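Local coordinates for protein glycosaminoglycan xylosylkinase (Hydra vulgaris, PDB 5XOM) that probably phosphorylates xylose in the glycosaminoglycan linkage region of proteoglycans, as a secretory-pathway kinase of the Fam20 family, at residues F139-L144 with N337-L342; F147-P152 with R320-T325; F269-G274 with L369-A374; H54-I57 with L62-D65. All blocks are in the same frame, centred on the assembly; numbering follows the deposited sequence.

Contact 1. Residues F139-L144 with N337-L342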
loop_
_atom_site.group_PDB
_atom_site.type_symbol
_atom_site.label_atom_id
_atom_site.label_comp_id
_atom_site.label_asym_id
_atom_site.label_seq_id
_atom_site.Cartn_x
_atom_site.Cartn_y
_atom_site.Cartn_z
ATOM N N PHE A 139 9.218 13.753 9.902
ATOM C CA PHE A 139 8.247 12.736 9.525
ATOM C C PHE A 139 8.633 12.057 8.213
ATOM O O PHE A 139 8.620 10.825 8.120
ATOM C CB PHE A 139 6.848 13.348 9.439
ATOM C CG PHE A 139 5.917 12.592 8.547
ATOM C CD1 PHE A 139 5.476 11.321 8.887
ATOM C CD2 PHE A 139 5.470 13.159 7.364
ATOM C CE1 PHE A 139 4.617 10.626 8.055
ATOM C CE2 PHE A 139 4.611 12.473 6.529
ATOM C CZ PHE A 139 4.184 11.205 6.872
ATOM N N HIS A 140 9.030 12.831 7.202
ATOM C CA HIS A 140 9.407 12.197 5.942
ATOM C C HIS A 140 10.712 11.429 6.064
ATOM O O HIS A 140 10.887 10.403 5.397
ATOM C CB HIS A 140 9.492 13.231 4.826
ATOM C CG HIS A 140 8.156 13.743 4.412
ATOM N ND1 HIS A 140 7.273 12.985 3.674
ATOM C CD2 HIS A 140 7.534 14.920 4.655
ATOM C CE1 HIS A 140 6.166 13.678 3.474
ATOM N NE2 HIS A 140 6.300 14.855 4.058
ATOM N N LEU A 141 11.637 11.888 6.904
ATOM C CA LEU A 141 12.858 11.119 7.072
ATOM C C LEU A 141 12.577 9.815 7.808
ATOM O O LEU A 141 13.241 8.805 7.558
ATOM C CB LEU A 141 13.917 11.941 7.809
ATOM C CG LEU A 141 15.152 11.138 8.194
ATOM C CD1 LEU A 141 16.022 10.991 6.955
ATOM C CD2 LEU A 141 15.941 11.789 9.325
ATOM N N ASP A 142 11.575 9.817 8.685
ATOM C CA ASP A 142 11.195 8.600 9.400
ATOM C C ASP A 142 10.691 7.531 8.434
ATOM O O ASP A 142 11.019 6.349 8.582
ATOM C CB ASP A 142 10.125 8.942 10.437
ATOM C CG ASP A 142 9.419 7.719 10.990
ATOM O OD1 ASP A 142 8.407 7.290 10.398
ATOM O OD2 ASP A 142 9.857 7.195 12.031
ATOM N N ARG A 143 9.944 7.938 7.401
ATOM C CA ARG A 143 9.526 6.994 6.366
ATOM C C ARG A 143 10.693 6.620 5.458
ATOM O O ARG A 143 10.859 5.445 5.107
ATOM C CB ARG A 143 8.379 7.589 5.553
ATOM C CG ARG A 143 7.213 8.021 6.411
ATOM C CD ARG A 143 6.017 8.410 5.577
ATOM N NE ARG A 143 5.443 7.246 4.905
ATOM C CZ ARG A 143 5.393 7.102 3.586
ATOM N NH1 ARG A 143 5.869 8.055 2.793
ATOM N NH2 ARG A 143 4.857 6.013 3.054
ATOM N N LEU A 144 11.517 7.604 5.078
ATOM C CA LEU A 144 12.639 7.342 4.179
ATOM C C LEU A 144 13.610 6.326 4.778
ATOM O O LEU A 144 14.126 5.454 4.068
ATOM C CB LEU A 144 13.362 8.652 3.850
ATOM C CG LEU A 144 14.641 8.559 3.015
ATOM C CD1 LEU A 144 14.329 7.924 1.669
ATOM C CD2 LEU A 144 15.274 9.939 2.839
ATOM N N ASN A 337 22.004 8.250 -5.051
ATOM C CA ASN A 337 21.443 9.498 -4.554
ATOM C C ASN A 337 21.592 9.541 -3.040
ATOM O O ASN A 337 21.190 8.601 -2.345
ATOM C CB ASN A 337 19.971 9.629 -4.940
ATOM C CG ASN A 337 19.777 9.860 -6.427
ATOM O OD1 ASN A 337 19.040 9.130 -7.085
ATOM N ND2 ASN A 337 20.445 10.874 -6.961
ATOM N N SER A 338 22.164 10.628 -2.534
ATOM C CA SER A 338 22.392 10.744 -1.104
ATOM C C SER A 338 21.067 10.797 -0.348
ATOM O O SER A 338 19.991 11.000 -0.921
ATOM C CB SER A 338 23.224 11.985 -0.790
ATOM O OG SER A 338 22.430 13.154 -0.895
ATOM N N LEU A 339 21.165 10.585 0.963
ATOM C CA LEU A 339 19.989 10.639 1.823
ATOM C C LEU A 339 19.261 11.971 1.686
ATOM O O LEU A 339 18.025 12.017 1.671
ATOM C CB LEU A 339 20.416 10.404 3.271
ATOM C CG LEU A 339 19.317 10.245 4.315
ATOM C CD1 LEU A 339 18.515 8.996 4.016
ATOM C CD2 LEU A 339 19.943 10.170 5.694
ATOM N N SER A 340 20.009 13.069 1.584
ATOM C CA SER A 340 19.369 14.377 1.526
ATOM C C SER A 340 18.718 14.628 0.175
ATOM O O SER A 340 17.687 15.306 0.104
ATOM C CB SER A 340 20.387 15.473 1.839
ATOM O OG SER A 340 21.279 15.690 0.762
ATOM N N VAL A 341 19.295 14.099 -0.905
ATOM C CA VAL A 341 18.653 14.236 -2.206
ATOM C C VAL A 341 17.323 13.495 -2.222
ATOM O O VAL A 341 16.302 14.031 -2.670
ATOM C CB VAL A 341 19.595 13.748 -3.319
ATOM C CG1 VAL A 341 18.819 13.518 -4.611
ATOM C CG2 VAL A 341 20.722 14.751 -3.528
ATOM N N LEU A 342 17.299 12.266 -1.697
ATOM C CA LEU A 342 16.047 11.513 -1.643
ATOM C C LEU A 342 15.052 12.161 -0.686
ATOM O O LEU A 342 13.844 12.162 -0.947
ATOM C CB LEU A 342 16.320 10.066 -1.231
ATOM C CG LEU A 342 17.158 9.234 -2.204
ATOM C CD1 LEU A 342 17.313 7.809 -1.697
ATOM C CD2 LEU A 342 16.512 9.238 -3.581
#
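L144 lays its isobutyl end over the start of helix 339-347, overlapping L339 on one branch and L342 on the other. Its CD2 comes within 3.6 Å of L339 CD1 and equally near the backbone, with L144 CD2 to L339 O also 3.6 Å. CD1 of L144 turns the other way and meets L342 CB at 4.1 Å, so the fork of this leucine straddles the first turn of the opposing helix. With CG opposite the backbone N (chi1 175°), L144 reaches straight out from helix 132-144, and its chain meets that of L342 at about a right angle. L339 answers with both of its methyls: CD1 takes L144, while CD2 touches L141 CD1 at 4.2 Å, the two chains again nearly perpendicular. The side chains that meet are all aliphatic, with no hydrogen bond between the segments. S338 occupies the N-cap position, and the OG atoms of S338 and S340 are both hydrogen-bonded to D365 OD1 of helix 358-382, which ties this helix start to its neighbour. Around the leucines, L343 and R346 flank L144, and L368 lies against L339. Helix 132-144 lies between the third and fourth strands of the five-stranded antiparallel sheet, the place of helix αC in the protein-kinase N-lobe, so this leucine packing probably joins an αC counterpart to helix 339-347.

Contact 2. Residues F147-P152 with R320-T325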
loop_
_atom_site.group_PDB
_atom_site.type_symbol
_atom_site.label_atom_id
_atom_site.label_comp_id
_atom_site.label_asym_id
_atom_site.label_seq_id
_atom_site.Cartn_x
_atom_site.Cartn_y
_atom_site.Cartn_z
ATOM N N PHE A 147 11.800 3.576 9.416
ATOM C CA PHE A 147 11.381 3.417 10.805
ATOM C C PHE A 147 9.859 3.336 10.916
ATOM O O PHE A 147 9.329 2.494 11.646
ATOM C CB PHE A 147 11.925 4.564 11.662
ATOM C CG PHE A 147 13.405 4.492 11.914
ATOM C CD1 PHE A 147 13.998 3.310 12.327
ATOM C CD2 PHE A 147 14.205 5.607 11.736
ATOM C CE1 PHE A 147 15.363 3.242 12.563
ATOM C CE2 PHE A 147 15.570 5.546 11.974
ATOM C CZ PHE A 147 16.147 4.359 12.385
ATOM N N TYR A 148 9.145 4.216 10.208
ATOM C CA TYR A 148 7.679 4.246 10.186
ATOM C C TYR A 148 7.080 4.392 11.592
ATOM O O TYR A 148 6.053 3.794 11.914
ATOM C CB TYR A 148 7.111 3.011 9.466
ATOM C CG TYR A 148 7.528 2.932 8.001
ATOM C CD1 TYR A 148 7.013 3.821 7.063
ATOM C CD2 TYR A 148 8.443 1.979 7.562
ATOM C CE1 TYR A 148 7.396 3.767 5.734
ATOM C CE2 TYR A 148 8.832 1.917 6.228
ATOM C CZ TYR A 148 8.306 2.813 5.323
ATOM O OH TYR A 148 8.695 2.759 4.005
ATOM N N ARG A 149 7.702 5.231 12.425
ATOM C CA ARG A 149 7.294 5.444 13.811
ATOM C C ARG A 149 6.829 6.858 14.104
ATOM O O ARG A 149 6.685 7.210 15.285
ATOM C CB ARG A 149 8.444 5.112 14.750
ATOM C CG ARG A 149 8.913 3.749 14.523
ATOM C CD ARG A 149 10.178 3.391 15.230
ATOM N NE ARG A 149 10.673 2.236 14.512
ATOM C CZ ARG A 149 11.748 1.543 14.820
ATOM N NH1 ARG A 149 12.504 1.839 15.884
ATOM N NH2 ARG A 149 12.062 0.511 14.055
ATOM N N ALA A 150 6.660 7.688 13.084
ATOM C CA ALA A 150 6.271 9.077 13.261
ATOM C C ALA A 150 4.862 9.307 12.729
ATOM O O ALA A 150 4.548 8.846 11.625
ATOM C CB ALA A 150 7.255 10.003 12.536
ATOM N N PRO A 151 4.002 9.995 13.479
ATOM C CA PRO A 151 2.667 10.320 12.995
ATOM C C PRO A 151 2.755 11.296 11.760
ATOM O O PRO A 151 3.689 12.086 11.698
ATOM C CB PRO A 151 1.979 11.004 14.173
ATOM C CG PRO A 151 2.932 10.988 15.295
ATOM C CD PRO A 151 4.264 10.519 14.835
ATOM N N PRO A 152 1.803 11.176 10.861
ATOM C CA PRO A 152 1.805 12.078 9.677
ATOM C C PRO A 152 1.816 13.559 10.046
ATOM O O PRO A 152 1.131 14.006 10.968
ATOM C CB PRO A 152 0.509 11.690 8.952
ATOM C CG PRO A 152 0.270 10.257 9.329
ATOM C CD PRO A 152 0.966 9.983 10.651
ATOM N N ARG A 320 25.097 -2.053 20.382
ATOM C CA ARG A 320 24.126 -2.987 19.845
ATOM C C ARG A 320 23.318 -2.251 18.787
ATOM O O ARG A 320 23.040 -1.054 18.925
ATOM C CB ARG A 320 23.221 -3.540 20.951
ATOM C CG ARG A 320 24.008 -4.210 22.084
ATOM C CD ARG A 320 23.152 -4.450 23.319
ATOM N NE ARG A 320 21.991 -5.280 23.031
ATOM C CZ ARG A 320 22.013 -6.611 23.037
ATOM N NH1 ARG A 320 23.137 -7.254 23.329
ATOM N NH2 ARG A 320 20.910 -7.295 22.755
ATOM N N LEU A 321 22.958 -2.956 17.724
ATOM C CA LEU A 321 22.248 -2.324 16.625
ATOM C C LEU A 321 21.353 -3.358 15.977
ATOM O O LEU A 321 21.811 -4.453 15.637
ATOM C CB LEU A 321 23.212 -1.731 15.588
ATOM C CG LEU A 321 22.568 -1.074 14.357
ATOM C CD1 LEU A 321 21.599 0.041 14.749
ATOM C CD2 LEU A 321 23.631 -0.544 13.406
ATOM N N ARG A 322 20.081 -3.007 15.824
ATOM C CA ARG A 322 19.129 -3.917 15.208
ATOM C C ARG A 322 19.506 -4.177 13.760
ATOM O O ARG A 322 19.892 -3.263 13.027
ATOM C CB ARG A 322 17.721 -3.345 15.297
ATOM C CG ARG A 322 16.699 -4.076 14.443
ATOM C CD ARG A 322 15.279 -3.632 14.776
ATOM N NE ARG A 322 14.882 -3.994 16.133
ATOM C CZ ARG A 322 14.452 -3.123 17.033
ATOM N NH1 ARG A 322 14.356 -1.826 16.743
ATOM N NH2 ARG A 322 14.104 -3.532 18.251
ATOM N N SER A 323 19.371 -5.439 13.349
ATOM C CA SER A 323 19.860 -5.864 12.042
ATOM C C SER A 323 19.170 -5.113 10.908
ATOM O O SER A 323 19.831 -4.659 9.969
ATOM C CB SER A 323 19.686 -7.374 11.883
ATOM O OG SER A 323 20.093 -7.809 10.595
ATOM N N SER A 324 17.836 -5.009 10.953
ATOM C CA SER A 324 17.119 -4.313 9.885
ATOM C C SER A 324 17.551 -2.853 9.778
ATOM O O SER A 324 17.639 -2.302 8.674
ATOM C CB SER A 324 15.604 -4.405 10.090
ATOM O OG SER A 324 15.216 -3.958 11.377
ATOM N N THR A 325 17.804 -2.203 10.918
ATOM C CA THR A 325 18.282 -0.823 10.899
ATOM C C THR A 325 19.632 -0.725 10.197
ATOM O O THR A 325 19.846 0.150 9.351
ATOM C CB THR A 325 18.377 -0.281 12.327
ATOM O OG1 THR A 325 17.093 -0.365 12.957
ATOM C CG2 THR A 325 18.817 1.183 12.312
#
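R149 sends its side chain from the loop after helix 132-144 toward R322, at the N-cap of helix 323-334. From CB, CG stands opposite the carbonyl carbon (chi1 -56°), and the chain then runs extended through CD to NE. There NE donates to the backbone O of its near neighbour, R149 NE to F147 O being 3.2 Å with an angle of 147° at the hydrogen. The donor sits above the carbonyl plane. Beyond it, the guanidinium spreads over F147, whose CD1 lies 3.7 Å from the guanidinium plane, over its centre. At the tip, R149 NH1 approaches R322 NH1 to 4.2 Å, the two guanidinium planes being turned 65° apart. In R322, a bend at chi3 turns the guanidinium so that its NH1 is the atom facing R149. The F147 ring itself reaches helix 323-334 with its edge: F147 CE1 is 4.0 Å from T325 OG1, near the ring plane, and CZ of F147 lies 4.1 Å from T325 CG2. The two arginines meet around carboxylates of helix 259-273. Both NH1 atoms form salt bridges with D265 OD2, T325 OG1 is hydrogen-bonded to D265 OD1, and R322 has further salt bridges to D262 and D391. D265 thus draws together R149 on one side and R322 and T325 on the other, in a contact whose touching residues are all buried, and the negative charge of D265 and D262 probably offsets the closeness of the two guanidinium groups.

Contact 3. Residues F269-G274 with L369-A374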
loop_
_atom_site.group_PDB
_atom_site.type_symbol
_atom_site.label_atom_id
_atom_site.label_comp_id
_atom_site.label_asym_id
_atom_site.label_seq_id
_atom_site.Cartn_x
_atom_site.Cartn_y
_atom_site.Cartn_z
ATOM N N PHE A 269 18.123 8.319 14.750
ATOM C CA PHE A 269 17.191 9.242 14.113
ATOM C C PHE A 269 17.307 10.637 14.720
ATOM O O PHE A 269 17.353 11.635 13.994
ATOM C CB PHE A 269 15.774 8.683 14.247
ATOM C CG PHE A 269 14.677 9.625 13.814
ATOM C CD1 PHE A 269 14.353 9.767 12.472
ATOM C CD2 PHE A 269 13.922 10.315 14.757
ATOM C CE1 PHE A 269 13.329 10.605 12.067
ATOM C CE2 PHE A 269 12.882 11.161 14.360
ATOM C CZ PHE A 269 12.590 11.302 13.007
ATOM N N ASP A 270 17.389 10.721 16.050
ATOM C CA ASP A 270 17.521 12.021 16.701
ATOM C C ASP A 270 18.855 12.680 16.383
ATOM O O ASP A 270 18.931 13.913 16.285
ATOM C CB ASP A 270 17.345 11.874 18.213
ATOM C CG ASP A 270 15.882 11.780 18.622
ATOM O OD1 ASP A 270 15.012 12.277 17.862
ATOM O OD2 ASP A 270 15.595 11.216 19.697
ATOM N N PHE A 271 19.910 11.881 16.234
ATOM C CA PHE A 271 21.218 12.432 15.893
ATOM C C PHE A 271 21.214 13.039 14.498
ATOM O O PHE A 271 21.817 14.099 14.282
ATOM C CB PHE A 271 22.294 11.356 16.012
ATOM C CG PHE A 271 23.629 11.769 15.451
ATOM C CD1 PHE A 271 24.407 12.729 16.082
ATOM C CD2 PHE A 271 24.082 11.228 14.263
ATOM C CE1 PHE A 271 25.642 13.109 15.543
ATOM C CE2 PHE A 271 25.304 11.611 13.725
ATOM C CZ PHE A 271 26.080 12.546 14.360
ATOM N N LEU A 272 20.554 12.389 13.529
ATOM C CA LEU A 272 20.535 12.935 12.172
ATOM C C LEU A 272 19.791 14.263 12.105
ATOM O O LEU A 272 20.189 15.160 11.354
ATOM C CB LEU A 272 19.923 11.945 11.180
ATOM C CG LEU A 272 20.571 10.567 11.095
ATOM C CD1 LEU A 272 19.580 9.559 10.517
ATOM C CD2 LEU A 272 21.867 10.651 10.281
ATOM N N ILE A 273 18.700 14.410 12.865
ATOM C CA ILE A 273 17.930 15.650 12.807
ATOM C C ILE A 273 18.396 16.683 13.824
ATOM O O ILE A 273 17.943 17.837 13.768
ATOM C CB ILE A 273 16.419 15.377 12.975
ATOM C CG1 ILE A 273 16.098 14.867 14.383
ATOM C CG2 ILE A 273 15.943 14.393 11.904
ATOM C CD1 ILE A 273 14.608 14.625 14.614
ATOM N N GLY A 274 19.306 16.321 14.725
ATOM C CA GLY A 274 19.798 17.262 15.713
ATOM C C GLY A 274 18.877 17.466 16.898
ATOM O O GLY A 274 18.891 18.542 17.501
ATOM N N LEU A 369 27.309 9.621 7.672
ATOM C CA LEU A 369 28.658 9.063 7.706
ATOM C C LEU A 369 29.180 8.957 9.133
ATOM O O LEU A 369 29.898 8.008 9.469
ATOM C CB LEU A 369 29.615 9.894 6.855
ATOM C CG LEU A 369 29.359 9.879 5.351
ATOM C CD1 LEU A 369 30.416 10.703 4.636
ATOM C CD2 LEU A 369 29.329 8.448 4.824
ATOM N N LEU A 370 28.870 9.944 9.977
ATOM C CA LEU A 370 29.291 9.863 11.370
ATOM C C LEU A 370 28.619 8.695 12.088
ATOM O O LEU A 370 29.216 8.101 12.994
ATOM C CB LEU A 370 28.998 11.181 12.088
ATOM C CG LEU A 370 29.688 12.440 11.547
ATOM C CD1 LEU A 370 29.150 13.689 12.238
ATOM C CD2 LEU A 370 31.214 12.333 11.699
ATOM N N VAL A 371 27.385 8.350 11.702
ATOM C CA VAL A 371 26.729 7.167 12.257
ATOM C C VAL A 371 27.465 5.906 11.830
ATOM O O VAL A 371 27.750 5.024 12.649
ATOM C CB VAL A 371 25.254 7.124 11.820
ATOM C CG1 VAL A 371 24.644 5.761 12.120
ATOM C CG2 VAL A 371 24.468 8.205 12.514
ATOM N N GLN A 372 27.793 5.813 10.540
ATOM C CA GLN A 372 28.540 4.667 10.034
ATOM C C GLN A 372 29.863 4.503 10.776
ATOM O O GLN A 372 30.251 3.383 11.129
ATOM C CB GLN A 372 28.755 4.822 8.532
ATOM C CG GLN A 372 29.528 3.690 7.872
ATOM C CD GLN A 372 29.602 3.854 6.361
ATOM O OE1 GLN A 372 29.291 2.933 5.601
ATOM N NE2 GLN A 372 30.033 5.029 5.919
ATOM N N ASP A 373 30.564 5.612 11.030
ATOM C CA ASP A 373 31.818 5.549 11.773
ATOM C C ASP A 373 31.602 4.984 13.173
ATOM O O ASP A 373 32.381 4.146 13.646
ATOM C CB ASP A 373 32.460 6.936 11.847
ATOM C CG ASP A 373 32.913 7.448 10.490
ATOM O OD1 ASP A 373 32.968 6.644 9.532
ATOM O OD2 ASP A 373 33.214 8.657 10.385
ATOM N N ALA A 374 30.561 5.456 13.865
ATOM C CA ALA A 374 30.291 4.972 15.216
ATOM C C ALA A 374 29.981 3.481 15.218
ATOM O O ALA A 374 30.431 2.745 16.106
ATOM C CB ALA A 374 29.138 5.759 15.841
#
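Two helices of the Fam20 C-terminal family region meet here: the last turn of helix 259-273 and the middle of the long helix 358-382. Their local axes come within 10.8 Å and run roughly antiparallel, at 141° between their N-to-C directions. F271 reaches across to the facing helix. A chi1 of 170° swings its ring away from its own backbone N, and one side of the ring, from CD2 through CE2 to CZ, does the touching. V371 CG2 presses on this side, 3.5 Å from F271 CD2 and 3.7 Å from F271 CE2, approaching obliquely to the ring. L370 comes at the edge: its CD1 lies in the plane of the ring, 3.9 Å from F271 CZ, and its CB is as near the same atom. The chains of F271 and L370 cross at about a right angle, whereas F271 and V371 run alongside, pointing oppositely. L272 adds a lesser touch, its CD2 being 4.2 Å from V371 CG2, so this single valine methyl is shared by two consecutive residues of helix 259-273. Nothing polar joins the segments, although L272 O accepts a hydrogen bond from R367, one turn back on helix 358-382. Just past F271, the helix closes with G274 at positive phi (80°), the C-prime residue of a Schellman motif, in which N275 N turns back to D270 O. These are two roughly antiparallel helices of a kinase-like C-lobe, and helix 259-273 probably corresponds to αE, which leads into the catalytic loop.

Contact 4. Residues H54-I57 with L62-D65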
loop_
_atom_site.group_PDB
_atom_site.type_symbol
_atom_site.label_atom_id
_atom_site.label_comp_id
_atom_site.label_asym_id
_atom_site.label_seq_id
_atom_site.Cartn_x
_atom_site.Cartn_y
_atom_site.Cartn_z
ATOM N N HIS A 54 -6.646 5.348 10.887
ATOM C CA HIS A 54 -6.924 4.471 12.021
ATOM C C HIS A 54 -6.544 3.025 11.727
ATOM O O HIS A 54 -6.102 2.309 12.630
ATOM C CB HIS A 54 -8.399 4.561 12.411
ATOM C CG HIS A 54 -8.785 5.869 13.030
ATOM N ND1 HIS A 54 -9.882 6.006 13.854
ATOM C CD2 HIS A 54 -8.226 7.100 12.942
ATOM C CE1 HIS A 54 -9.979 7.263 14.249
ATOM N NE2 HIS A 54 -8.988 7.948 13.708
ATOM N N ASP A 55 -6.698 2.581 10.480
ATOM C CA ASP A 55 -6.463 1.186 10.126
ATOM C C ASP A 55 -5.013 0.859 9.789
ATOM O O ASP A 55 -4.669 -0.328 9.739
ATOM C CB ASP A 55 -7.331 0.779 8.932
ATOM C CG ASP A 55 -8.809 0.791 9.250
ATOM O OD1 ASP A 55 -9.171 0.665 10.441
ATOM O OD2 ASP A 55 -9.608 0.919 8.299
ATOM N N MET A 56 -4.158 1.850 9.539
ATOM C CA MET A 56 -2.796 1.525 9.137
ATOM C C MET A 56 -1.869 1.280 10.321
ATOM O O MET A 56 -0.791 0.707 10.131
ATOM C CB MET A 56 -2.209 2.627 8.231
ATOM C CG MET A 56 -1.698 3.877 8.940
ATOM S SD MET A 56 -0.745 4.986 7.854
ATOM C CE MET A 56 -1.925 5.339 6.550
ATOM N N ILE A 57 -2.271 1.649 11.533
ATOM C CA ILE A 57 -1.397 1.532 12.696
ATOM C C ILE A 57 -1.373 0.090 13.191
ATOM O O ILE A 57 -2.423 -0.548 13.345
ATOM C CB ILE A 57 -1.847 2.484 13.813
ATOM C CG1 ILE A 57 -1.790 3.930 13.329
ATOM C CG2 ILE A 57 -0.976 2.305 15.060
ATOM C CD1 ILE A 57 -2.493 4.883 14.248
ATOM N N LEU A 62 3.588 2.892 12.770
ATOM C CA LEU A 62 2.519 3.878 12.712
ATOM C C LEU A 62 2.109 4.177 11.277
ATOM O O LEU A 62 0.931 4.443 11.016
ATOM C CB LEU A 62 2.937 5.174 13.418
ATOM C CG LEU A 62 3.048 5.167 14.947
ATOM C CD1 LEU A 62 3.324 6.592 15.441
ATOM C CD2 LEU A 62 1.802 4.568 15.614
ATOM N N THR A 63 3.049 4.127 10.337
ATOM C CA THR A 63 2.775 4.393 8.934
ATOM C C THR A 63 3.322 3.251 8.089
ATOM O O THR A 63 4.034 2.368 8.574
ATOM C CB THR A 63 3.381 5.730 8.483
ATOM O OG1 THR A 63 4.794 5.710 8.713
ATOM C CG2 THR A 63 2.763 6.888 9.264
ATOM N N VAL A 64 2.984 3.285 6.802
ATOM C CA VAL A 64 3.279 2.197 5.882
ATOM C C VAL A 64 4.034 2.740 4.675
ATOM O O VAL A 64 4.096 3.947 4.436
ATOM C CB VAL A 64 2.001 1.469 5.427
ATOM C CG1 VAL A 64 1.384 0.727 6.592
ATOM C CG2 VAL A 64 1.015 2.470 4.837
ATOM N N ASP A 65 4.597 1.810 3.903
ATOM C CA ASP A 65 5.381 2.152 2.723
ATOM C C ASP A 65 4.531 2.763 1.615
ATOM O O ASP A 65 5.066 3.492 0.772
ATOM C CB ASP A 65 6.103 0.898 2.222
ATOM C CG ASP A 65 6.946 1.156 0.989
ATOM O OD1 ASP A 65 7.618 2.208 0.933
ATOM O OD2 ASP A 65 6.948 0.300 0.080
#
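M56 CG and I57 CG1 both touch L62 O, which faces the gap between them. M56 CG is 3.4 Å from L62 O, and I57 CG1 meets the same oxygen at 3.6 Å. The methionine chain starts with CG between the backbone N and the carbonyl carbon (chi1 79°), which sets it across the returning backbone. Extended at chi2, it carries the sulfur over the second segment, with M56 SD 3.7 Å from T63 CA and 4.3 Å from V64 CG2; the bend at chi3 only turns the terminal methyl. I57 and L62 are arranged quite differently: they lie side by side and point the same way, I57 CG2 touching L62 CD2 at 3.6 Å. V64 faces back toward helix 49-56, its CG1 being 4.2 Å from M56 O. I70 of helix 67-79 packs on M56 and T63, and W218 meets I57. The main-chain groups of the second segment bond beyond the pair: L62 pairs with Y148, and V64 O accepts from R143. With no hydrogen bond between the two segments, the loop between helix 49-56 and helix 67-79 folds back on the helix end through van der Waals packing of apolar groups on backbone and on each other.

Along the chain, contact 4 closes first; contact 1 then opens, and both segments of contact 2 fall between those of contact 1. Contact 3 alternates with contacts 1 and 2. The centres of contacts 1, 2 and 3 lie 13 to 14 Å apart and touch: L141 packs on F269 and I273, F147 on F269, and D142 binds the backbone of 147-152. Contact 4 is about 14 Å from contact 2 and 26 Å from contact 3, between centres; segments 139-144 and 147-152 border 62-65. Helix 132-144 and its following loop meet helices 259-273, 323-334 and 339-347, and through 259-273 and 339-347 reach 358-382. A helix between N-lobe strands is thus tied to C-terminal helices, consistent with a two-lobed kinase-like fold.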